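Local coordinates for protein beta 1-3 glucanase (Clostridium beijerinckii NCIMB 8052, PDB 5H4E) that probably hydrolyses beta-1,3-glucans through its glycoside hydrolase family 64 domain, at residues 223-231 against 326-334; 262-273 against 293-303. All coordinates share one frame; numbering follows the deposited sequence.

Contact 1: residues 223-231 against 326-334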
loop_
_atom_site.group_PDB
_atom_site.type_symbol
_atom_site.label_atom_id
_atom_site.label_comp_id
_atom_site.label_asym_id
_atom_site.label_seq_id
_atom_site.Cartn_x
_atom_site.Cartn_y
_atom_site.Cartn_z
ATOM N N ALA A 223 14.450 -2.098 15.849
ATOM C CA ALA A 223 13.484 -3.172 16.047
ATOM C C ALA A 223 12.526 -2.904 17.192
ATOM O O ALA A 223 11.422 -3.463 17.232
ATOM C CB ALA A 223 14.213 -4.489 16.293
ATOM N N HIS A 224 12.955 -2.067 18.134
ATOM C CA HIS A 224 12.174 -1.828 19.341
ATOM C C HIS A 224 11.703 -0.379 19.462
ATOM O O HIS A 224 11.374 0.078 20.549
ATOM C CB HIS A 224 13.000 -2.233 20.562
ATOM C CG HIS A 224 13.412 -3.669 20.534
ATOM N ND1 HIS A 224 12.536 -4.694 20.813
ATOM C CD2 HIS A 224 14.588 -4.254 20.204
ATOM C CE1 HIS A 224 13.158 -5.850 20.674
ATOM N NE2 HIS A 224 14.407 -5.610 20.313
ATOM N N TYR A 225 11.650 0.317 18.331
ATOM C CA TYR A 225 11.356 1.749 18.297
ATOM C C TYR A 225 10.064 2.119 19.040
ATOM O O TYR A 225 10.017 3.125 19.738
ATOM C CB TYR A 225 11.284 2.228 16.841
ATOM C CG TYR A 225 10.969 3.706 16.675
ATOM C CD1 TYR A 225 11.857 4.684 17.102
ATOM C CD2 TYR A 225 9.786 4.114 16.065
ATOM C CE1 TYR A 225 11.563 6.042 16.952
ATOM C CE2 TYR A 225 9.491 5.457 15.906
ATOM C CZ TYR A 225 10.371 6.409 16.346
ATOM O OH TYR A 225 10.054 7.736 16.181
ATOM N N PHE A 226 9.023 1.308 18.910
ATOM C CA PHE A 226 7.743 1.658 19.517
ATOM C C PHE A 226 7.513 1.057 20.905
ATOM O O PHE A 226 6.496 1.328 21.523
ATOM C CB PHE A 226 6.589 1.231 18.616
ATOM C CG PHE A 226 6.228 2.244 17.557
ATOM C CD1 PHE A 226 5.443 3.343 17.871
ATOM C CD2 PHE A 226 6.650 2.077 16.247
ATOM C CE1 PHE A 226 5.098 4.274 16.898
ATOM C CE2 PHE A 226 6.314 3.007 15.280
ATOM C CZ PHE A 226 5.540 4.107 15.608
ATOM N N ASP A 227 8.450 0.244 21.379
ATOM C CA ASP A 227 8.219 -0.606 22.551
ATOM C C ASP A 227 7.828 0.141 23.833
ATOM O O ASP A 227 6.867 -0.236 24.503
ATOM C CB ASP A 227 9.460 -1.450 22.835
ATOM C CG ASP A 227 9.624 -2.597 21.856
ATOM O OD1 ASP A 227 9.061 -2.519 20.743
ATOM O OD2 ASP A 227 10.303 -3.581 22.215
ATOM N N SER A 228 8.587 1.167 24.188
ATOM C CA SER A 228 8.302 1.889 25.426
ATOM C C SER A 228 6.925 2.556 25.369
ATOM O O SER A 228 6.192 2.566 26.365
ATOM C CB SER A 228 9.374 2.927 25.712
ATOM O OG SER A 228 8.996 3.680 26.860
ATOM N N TYR A 229 6.574 3.088 24.197
ATOM C CA TYR A 229 5.286 3.767 24.011
ATOM C C TYR A 229 4.178 2.743 24.124
ATOM O O TYR A 229 3.187 2.968 24.819
ATOM C CB TYR A 229 5.252 4.498 22.658
ATOM C CG TYR A 229 3.951 5.209 22.278
ATOM C CD1 TYR A 229 3.290 6.049 23.175
ATOM C CD2 TYR A 229 3.409 5.061 21.002
ATOM C CE1 TYR A 229 2.117 6.709 22.814
ATOM C CE2 TYR A 229 2.234 5.720 20.633
ATOM C CZ TYR A 229 1.596 6.546 21.547
ATOM O OH TYR A 229 0.426 7.201 21.205
ATOM N N ILE A 230 4.355 1.599 23.465
ATOM C CA ILE A 230 3.390 0.509 23.570
ATOM C C ILE A 230 3.186 0.106 25.030
ATOM O O ILE A 230 2.054 -0.042 25.485
ATOM C CB ILE A 230 3.843 -0.721 22.737
ATOM C CG1 ILE A 230 3.665 -0.435 21.244
ATOM C CG2 ILE A 230 3.033 -1.948 23.102
ATOM C CD1 ILE A 230 4.504 -1.321 20.368
ATOM N N ASN A 231 4.292 -0.049 25.751
ATOM C CA ASN A 231 4.259 -0.385 27.173
ATOM C C ASN A 231 3.481 0.648 27.987
ATOM O O ASN A 231 2.619 0.274 28.789
ATOM C CB ASN A 231 5.683 -0.527 27.729
ATOM C CG ASN A 231 6.365 -1.820 27.277
ATOM O OD1 ASN A 231 5.702 -2.815 27.021
ATOM N ND2 ASN A 231 7.695 -1.802 27.193
ATOM N N LYS A 326 2.959 14.172 16.702
ATOM C CA LYS A 326 3.424 15.310 17.495
ATOM C C LYS A 326 4.558 14.953 18.452
ATOM O O LYS A 326 5.248 15.828 18.972
ATOM C CB LYS A 326 2.260 15.910 18.280
ATOM C CG LYS A 326 1.321 16.776 17.453
ATOM C CD LYS A 326 1.958 18.135 17.175
ATOM C CE LYS A 326 1.064 19.055 16.340
ATOM N NZ LYS A 326 0.707 18.482 15.003
ATOM N N ASP A 327 4.748 13.669 18.702
ATOM C CA ASP A 327 5.909 13.254 19.476
ATOM C C ASP A 327 6.343 11.852 19.091
ATOM O O ASP A 327 5.554 11.066 18.567
ATOM C CB ASP A 327 5.626 13.326 20.980
ATOM C CG ASP A 327 6.912 13.292 21.819
ATOM O OD1 ASP A 327 8.019 13.410 21.230
ATOM O OD2 ASP A 327 6.818 13.153 23.061
ATOM N N ALA A 328 7.615 11.557 19.354
ATOM C CA ALA A 328 8.195 10.249 19.092
ATOM C C ALA A 328 7.854 9.274 20.220
ATOM O O ALA A 328 7.718 9.682 21.377
ATOM C CB ALA A 328 9.709 10.377 18.932
ATOM N N PRO A 329 7.710 7.981 19.898
ATOM C CA PRO A 329 7.841 7.388 18.565
ATOM C C PRO A 329 6.591 7.593 17.719
ATOM O O PRO A 329 5.474 7.488 18.213
ATOM C CB PRO A 329 8.040 5.907 18.870
ATOM C CG PRO A 329 7.229 5.689 20.096
ATOM C CD PRO A 329 7.420 6.955 20.918
ATOM N N ALA A 330 6.790 7.859 16.434
ATOM C CA ALA A 330 5.677 7.920 15.499
ATOM C C ALA A 330 6.188 7.471 14.144
ATOM O O ALA A 330 7.399 7.347 13.950
ATOM C CB ALA A 330 5.107 9.330 15.429
ATOM N N ASN A 331 5.285 7.237 13.204
ATOM C CA ASN A 331 5.724 6.803 11.876
ATOM C C ASN A 331 6.106 8.020 11.031
ATOM O O ASN A 331 5.324 8.498 10.215
ATOM C CB ASN A 331 4.644 5.967 11.194
ATOM C CG ASN A 331 5.179 5.177 10.027
ATOM O OD1 ASN A 331 6.045 5.655 9.311
ATOM N ND2 ASN A 331 4.674 3.952 9.836
ATOM N N TYR A 332 7.316 8.525 11.242
ATOM C CA TYR A 332 7.752 9.744 10.551
ATOM C C TYR A 332 7.955 9.541 9.051
ATOM O O TYR A 332 7.875 10.489 8.270
ATOM C CB TYR A 332 9.028 10.277 11.211
ATOM C CG TYR A 332 8.710 10.892 12.559
ATOM C CD1 TYR A 332 8.084 12.137 12.633
ATOM C CD2 TYR A 332 8.972 10.214 13.742
ATOM C CE1 TYR A 332 7.769 12.714 13.853
ATOM C CE2 TYR A 332 8.669 10.793 14.987
ATOM C CZ TYR A 332 8.059 12.041 15.024
ATOM O OH TYR A 332 7.745 12.644 16.226
ATOM N N PHE A 333 8.198 8.305 8.653
ATOM C CA PHE A 333 8.138 7.946 7.231
ATOM C C PHE A 333 6.737 8.289 6.667
ATOM O O PHE A 333 6.612 9.039 5.694
ATOM C CB PHE A 333 8.485 6.460 7.057
ATOM C CG PHE A 333 8.272 5.916 5.656
ATOM C CD1 PHE A 333 7.049 5.360 5.289
ATOM C CD2 PHE A 333 9.304 5.936 4.720
ATOM C CE1 PHE A 333 6.842 4.851 4.004
ATOM C CE2 PHE A 333 9.112 5.421 3.427
ATOM C CZ PHE A 333 7.879 4.878 3.070
ATOM N N ALA A 334 5.690 7.771 7.300
ATOM C CA ALA A 334 4.323 8.012 6.834
ATOM C C ALA A 334 4.012 9.504 6.808
ATOM O O ALA A 334 3.459 10.020 5.835
ATOM C CB ALA A 334 3.315 7.284 7.718
#
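P329, joined to A328 by a cis peptide bond, lodges among three aromatic side chains of residues 223-231 and is a compact example of a proline held by CH-pi contacts. Its CB serves two rings at once: it stands over a face of Y225, 3.6 Å from the ring centroid, and over a face of F226, at 4.2 Å from that centroid. P329 CG packs against Y229 CB at 3.4 Å, and F226 CD1 is also near it. With CG anti to the backbone N (chi1 179°), Y225 crosses the proline with its ring face and carries its hydroxyl to the backbone beyond. There A330 N donates to Y225 OH over 3.3 Å, a long bond with an N-H...O angle of 153°, and the same oxygen lies in the plane of the Y332 ring, at its edge. F226 is backed by V282 and L283 of helix 279-284, so this side is closely filled. The other side is looser: A328, exposed and barely covered, offers little more than its CB, 3.8 Å from Y225 OH. The whole is an aromatic-proline contact between two loop-to-helix junctions: a type I turn leads into helix 227-236, and N331 caps helix 332-339.

Contact 2: residues 262-273 against 293-303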
loop_
_atom_site.group_PDB
_atom_site.type_symbol
_atom_site.label_atom_id
_atom_site.label_comp_id
_atom_site.label_asym_id
_atom_site.label_seq_id
_atom_site.Cartn_x
_atom_site.Cartn_y
_atom_site.Cartn_z
ATOM N N PHE A 262 -12.697 -4.660 24.277
ATOM C CA PHE A 262 -13.640 -3.599 23.968
ATOM C C PHE A 262 -15.092 -4.055 24.031
ATOM O O PHE A 262 -15.411 -5.240 23.895
ATOM C CB PHE A 262 -13.376 -3.019 22.566
ATOM C CG PHE A 262 -12.067 -2.275 22.436
ATOM C CD1 PHE A 262 -10.867 -2.966 22.368
ATOM C CD2 PHE A 262 -12.047 -0.885 22.351
ATOM C CE1 PHE A 262 -9.672 -2.294 22.230
ATOM C CE2 PHE A 262 -10.849 -0.203 22.221
ATOM C CZ PHE A 262 -9.661 -0.904 22.166
ATOM N N ASN A 263 -15.969 -3.085 24.227
ATOM C CA ASN A 263 -17.392 -3.289 24.030
ATOM C C ASN A 263 -17.853 -2.417 22.877
ATOM O O ASN A 263 -17.071 -1.628 22.346
ATOM C CB ASN A 263 -18.173 -2.976 25.307
ATOM C CG ASN A 263 -18.194 -1.493 25.647
ATOM O OD1 ASN A 263 -17.430 -0.692 25.098
ATOM N ND2 ASN A 263 -19.061 -1.125 26.589
ATOM N N LYS A 264 -19.113 -2.560 22.493
ATOM C CA LYS A 264 -19.682 -1.792 21.396
ATOM C C LYS A 264 -21.011 -1.186 21.822
ATOM O O LYS A 264 -21.906 -1.902 22.275
ATOM C CB LYS A 264 -19.864 -2.684 20.164
ATOM C CG LYS A 264 -20.471 -2.002 18.961
ATOM C CD LYS A 264 -20.632 -3.025 17.837
ATOM C CE LYS A 264 -21.239 -2.430 16.583
ATOM N NZ LYS A 264 -21.264 -3.455 15.498
ATOM N N ASN A 265 -21.125 0.131 21.679
ATOM C CA ASN A 265 -22.315 0.872 22.088
ATOM C C ASN A 265 -22.777 0.541 23.508
ATOM O O ASN A 265 -23.972 0.391 23.772
ATOM C CB ASN A 265 -23.448 0.628 21.090
ATOM C CG ASN A 265 -23.100 1.115 19.690
ATOM O OD1 ASN A 265 -22.462 2.161 19.517
ATOM N ND2 ASN A 265 -23.510 0.356 18.686
ATOM N N GLY A 266 -21.811 0.425 24.413
ATOM C CA GLY A 266 -22.096 0.234 25.824
ATOM C C GLY A 266 -22.450 -1.187 26.226
ATOM O O GLY A 266 -22.999 -1.402 27.299
ATOM N N GLY A 267 -22.135 -2.161 25.375
ATOM C CA GLY A 267 -22.438 -3.555 25.662
ATOM C C GLY A 267 -21.384 -4.252 26.507
ATOM O O GLY A 267 -20.560 -3.601 27.150
ATOM N N ALA A 268 -21.421 -5.582 26.526
ATOM C CA ALA A 268 -20.423 -6.356 27.265
ATOM C C ALA A 268 -19.060 -6.241 26.595
ATOM O O ALA A 268 -18.975 -6.078 25.378
ATOM C CB ALA A 268 -20.831 -7.811 27.359
ATOM N N TYR A 269 -17.996 -6.349 27.382
ATOM C CA TYR A 269 -16.655 -6.306 26.816
ATOM C C TYR A 269 -16.248 -7.682 26.305
ATOM O O TYR A 269 -15.882 -8.560 27.089
ATOM C CB TYR A 269 -15.645 -5.803 27.844
ATOM C CG TYR A 269 -15.804 -4.332 28.184
ATOM C CD1 TYR A 269 -14.845 -3.401 27.799
ATOM C CD2 TYR A 269 -16.908 -3.875 28.890
ATOM C CE1 TYR A 269 -14.983 -2.062 28.111
ATOM C CE2 TYR A 269 -17.049 -2.532 29.213
ATOM C CZ TYR A 269 -16.083 -1.635 28.818
ATOM O OH TYR A 269 -16.214 -0.303 29.134
ATOM N N ASN A 270 -16.306 -7.856 24.986
ATOM C CA ASN A 270 -16.035 -9.156 24.362
ATOM C C ASN A 270 -15.365 -9.042 22.993
ATOM O O ASN A 270 -15.344 -9.997 22.215
ATOM C CB ASN A 270 -17.334 -9.959 24.236
ATOM C CG ASN A 270 -18.470 -9.146 23.649
ATOM O OD1 ASN A 270 -18.275 -8.337 22.733
ATOM N ND2 ASN A 270 -19.671 -9.345 24.184
ATOM N N LEU A 271 -14.814 -7.870 22.706
ATOM C CA LEU A 271 -14.105 -7.657 21.451
ATOM C C LEU A 271 -12.617 -7.508 21.747
ATOM O O LEU A 271 -12.211 -6.597 22.466
ATOM C CB LEU A 271 -14.664 -6.436 20.727
ATOM C CG LEU A 271 -16.164 -6.473 20.420
ATOM C CD1 LEU A 271 -16.674 -5.102 20.043
ATOM C CD2 LEU A 271 -16.472 -7.467 19.295
ATOM N N TYR A 272 -11.806 -8.410 21.196
ATOM C CA TYR A 272 -10.414 -8.544 21.617
ATOM C C TYR A 272 -9.345 -8.156 20.601
ATOM O O TYR A 272 -9.418 -8.534 19.435
ATOM C CB TYR A 272 -10.140 -9.992 22.028
ATOM C CG TYR A 272 -10.684 -10.358 23.380
ATOM C CD1 TYR A 272 -9.841 -10.486 24.469
ATOM C CD2 TYR A 272 -12.040 -10.574 23.567
ATOM C CE1 TYR A 272 -10.325 -10.815 25.707
ATOM C CE2 TYR A 272 -12.536 -10.905 24.810
ATOM C CZ TYR A 272 -11.670 -11.018 25.875
ATOM O OH TYR A 272 -12.157 -11.344 27.116
ATOM N N ILE A 273 -8.340 -7.427 21.073
ATOM C CA ILE A 273 -7.010 -7.523 20.494
ATOM C C ILE A 273 -6.249 -8.493 21.397
ATOM O O ILE A 273 -6.028 -8.218 22.578
ATOM C CB ILE A 273 -6.267 -6.179 20.410
ATOM C CG1 ILE A 273 -7.095 -5.131 19.677
ATOM C CG2 ILE A 273 -4.929 -6.353 19.721
ATOM C CD1 ILE A 273 -6.359 -3.822 19.516
ATOM N N ASN A 293 -13.683 -10.759 14.101
ATOM C CA ASN A 293 -14.942 -10.366 13.474
ATOM C C ASN A 293 -14.841 -8.929 12.950
ATOM O O ASN A 293 -13.817 -8.275 13.135
ATOM C CB ASN A 293 -16.108 -10.523 14.459
ATOM C CG ASN A 293 -15.892 -9.764 15.755
ATOM O OD1 ASN A 293 -15.637 -8.553 15.751
ATOM N ND2 ASN A 293 -15.982 -10.475 16.878
ATOM N N ASP A 294 -15.886 -8.438 12.291
ATOM C CA ASP A 294 -15.835 -7.110 11.662
ATOM C C ASP A 294 -15.560 -5.984 12.670
ATOM O O ASP A 294 -14.907 -4.985 12.340
ATOM C CB ASP A 294 -17.137 -6.811 10.921
ATOM C CG ASP A 294 -17.254 -7.570 9.610
ATOM O OD1 ASP A 294 -16.376 -8.414 9.331
ATOM O OD2 ASP A 294 -18.235 -7.323 8.869
ATOM N N ASP A 295 -16.049 -6.146 13.894
ATOM C CA ASP A 295 -15.832 -5.126 14.923
ATOM C C ASP A 295 -14.384 -5.122 15.366
ATOM O O ASP A 295 -13.764 -4.069 15.512
ATOM C CB ASP A 295 -16.737 -5.366 16.130
ATOM C CG ASP A 295 -18.171 -4.979 15.867
ATOM O OD1 ASP A 295 -18.413 -3.922 15.239
ATOM O OD2 ASP A 295 -19.066 -5.741 16.298
ATOM N N GLU A 296 -13.852 -6.317 15.587
ATOM C CA GLU A 296 -12.473 -6.469 16.021
ATOM C C GLU A 296 -11.519 -5.960 14.944
ATOM O O GLU A 296 -10.500 -5.330 15.246
ATOM C CB GLU A 296 -12.195 -7.932 16.385
ATOM C CG GLU A 296 -12.890 -8.356 17.708
ATOM C CD GLU A 296 -12.766 -9.842 18.024
ATOM O OE1 GLU A 296 -12.895 -10.673 17.096
ATOM O OE2 GLU A 296 -12.539 -10.179 19.205
ATOM N N LYS A 297 -11.866 -6.217 13.685
ATOM C CA LYS A 297 -11.068 -5.736 12.561
ATOM C C LYS A 297 -10.990 -4.204 12.558
ATOM O O LYS A 297 -9.902 -3.625 12.486
ATOM C CB LYS A 297 -11.649 -6.258 11.238
ATOM C CG LYS A 297 -11.265 -7.713 10.929
ATOM C CD LYS A 297 -11.876 -8.197 9.610
ATOM C CE LYS A 297 -11.164 -9.439 9.049
ATOM N NZ LYS A 297 -11.397 -10.714 9.816
ATOM N N ALA A 298 -12.140 -3.556 12.678
ATOM C CA ALA A 298 -12.196 -2.095 12.710
ATOM C C ALA A 298 -11.482 -1.506 13.922
ATOM O O ALA A 298 -10.821 -0.468 13.814
ATOM C CB ALA A 298 -13.620 -1.634 12.687
ATOM N N ILE A 299 -11.637 -2.151 15.075
ATOM C CA ILE A 299 -10.922 -1.740 16.286
ATOM C C ILE A 299 -9.413 -1.866 16.108
ATOM O O ILE A 299 -8.659 -0.954 16.460
ATOM C CB ILE A 299 -11.341 -2.574 17.509
ATOM C CG1 ILE A 299 -12.728 -2.156 17.994
ATOM C CG2 ILE A 299 -10.293 -2.454 18.628
ATOM C CD1 ILE A 299 -13.384 -3.184 18.888
ATOM N N LYS A 300 -8.966 -2.995 15.555
ATOM C CA LYS A 300 -7.535 -3.204 15.310
ATOM C C LYS A 300 -6.971 -2.151 14.348
ATOM O O LYS A 300 -5.843 -1.684 14.519
ATOM C CB LYS A 300 -7.290 -4.620 14.764
ATOM C CG LYS A 300 -7.499 -5.706 15.817
ATOM C CD LYS A 300 -7.419 -7.116 15.240
ATOM C CE LYS A 300 -7.894 -8.123 16.275
ATOM N NZ LYS A 300 -7.587 -9.535 15.886
ATOM N N ALA A 301 -7.770 -1.765 13.355
ATOM C CA ALA A 301 -7.350 -0.755 12.383
ATOM C C ALA A 301 -7.138 0.596 13.074
ATOM O O ALA A 301 -6.141 1.291 12.847
ATOM C CB ALA A 301 -8.380 -0.631 11.267
ATOM N N GLN A 302 -8.091 0.961 13.919
ATOM C CA GLN A 302 -8.012 2.233 14.620
ATOM C C GLN A 302 -6.834 2.260 15.582
ATOM O O GLN A 302 -6.120 3.256 15.664
ATOM C CB GLN A 302 -9.307 2.494 15.364
ATOM C CG GLN A 302 -10.474 2.705 14.446
ATOM C CD GLN A 302 -10.650 4.161 14.081
ATOM O OE1 GLN A 302 -9.910 5.024 14.566
ATOM N NE2 GLN A 302 -11.648 4.452 13.247
ATOM N N VAL A 303 -6.632 1.167 16.309
ATOM C CA VAL A 303 -5.564 1.115 17.306
ATOM C C VAL A 303 -4.199 1.130 16.614
ATOM O O VAL A 303 -3.292 1.873 16.999
ATOM C CB VAL A 303 -5.722 -0.129 18.217
ATOM C CG1 VAL A 303 -4.485 -0.348 19.060
ATOM C CG2 VAL A 303 -6.976 0.033 19.114
HETATM O O HOH W 1 -9.434 -10.507 17.586
#
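D295 OD1 is gripped by three groups: K264 NZ, R248 and the hydroxyl of Y251, a cluster that would probably stabilise the negative charge. K264, fully extended, crosses D295 at about a right angle and forms a salt bridge, NZ to OD1 2.9 Å, on the syn lone pair. At the other side of the hairpin E296 OE2 takes the N-H of Y272 over 2.8 Å, nearly straight at 171°, on its anti lone pair. The other carboxylate oxygen, OE1, accepts from N293 N, also on an anti lone pair, while N293 OD1 receives E296 N; this reciprocal pair is a capping box at the start of helix 294-309. The box thus fixes the carboxylate that grips the strand. One turn on, a water bridges Y272 O and K300 NZ, the lysine nitrogen also bonding to D290 O and G291 O. Between these polar flanks lies an apolar core. I299 CG2 sits over a face of F262, 3.8 Å from the ring centroid, and I299 CD1 packs 3.9 Å from L271 CB. Farther along, I273 CD1 meets V303 CG2 tip to tip at 3.9 Å. The axis of helix segment 294-303 passes 7.9 Å from that of strand 271-273, at 43°. The arrangement is a helix packed on a face of an antiparallel beta hairpin and hydrogen-bonded to its edge strand, the hairpin having a type I' turn and a classic bulge where N270 and L271 face F262.

Contact 2 is nested along the chain within the loop closed by contact 1: residues 223-231 come first, then the hairpin 262-273 and helix segment 293-303, and finally 326-334. Their centres are 23 Å apart and their nearest atoms about 8 Å, so the two do not touch. Helices 294-309 and 332-339 are consecutive in the chain, the first packing on the four-stranded antiparallel sheet at contact 2 and the second beginning at contact 1. N308, in the last turn of helix 294-309, and H310, just after it, bond to N331 and P329. Contact 1 thus joins chain parts about 95 residues apart around the sheet-and-helix unit of contact 2, and the end of that helix couples the two.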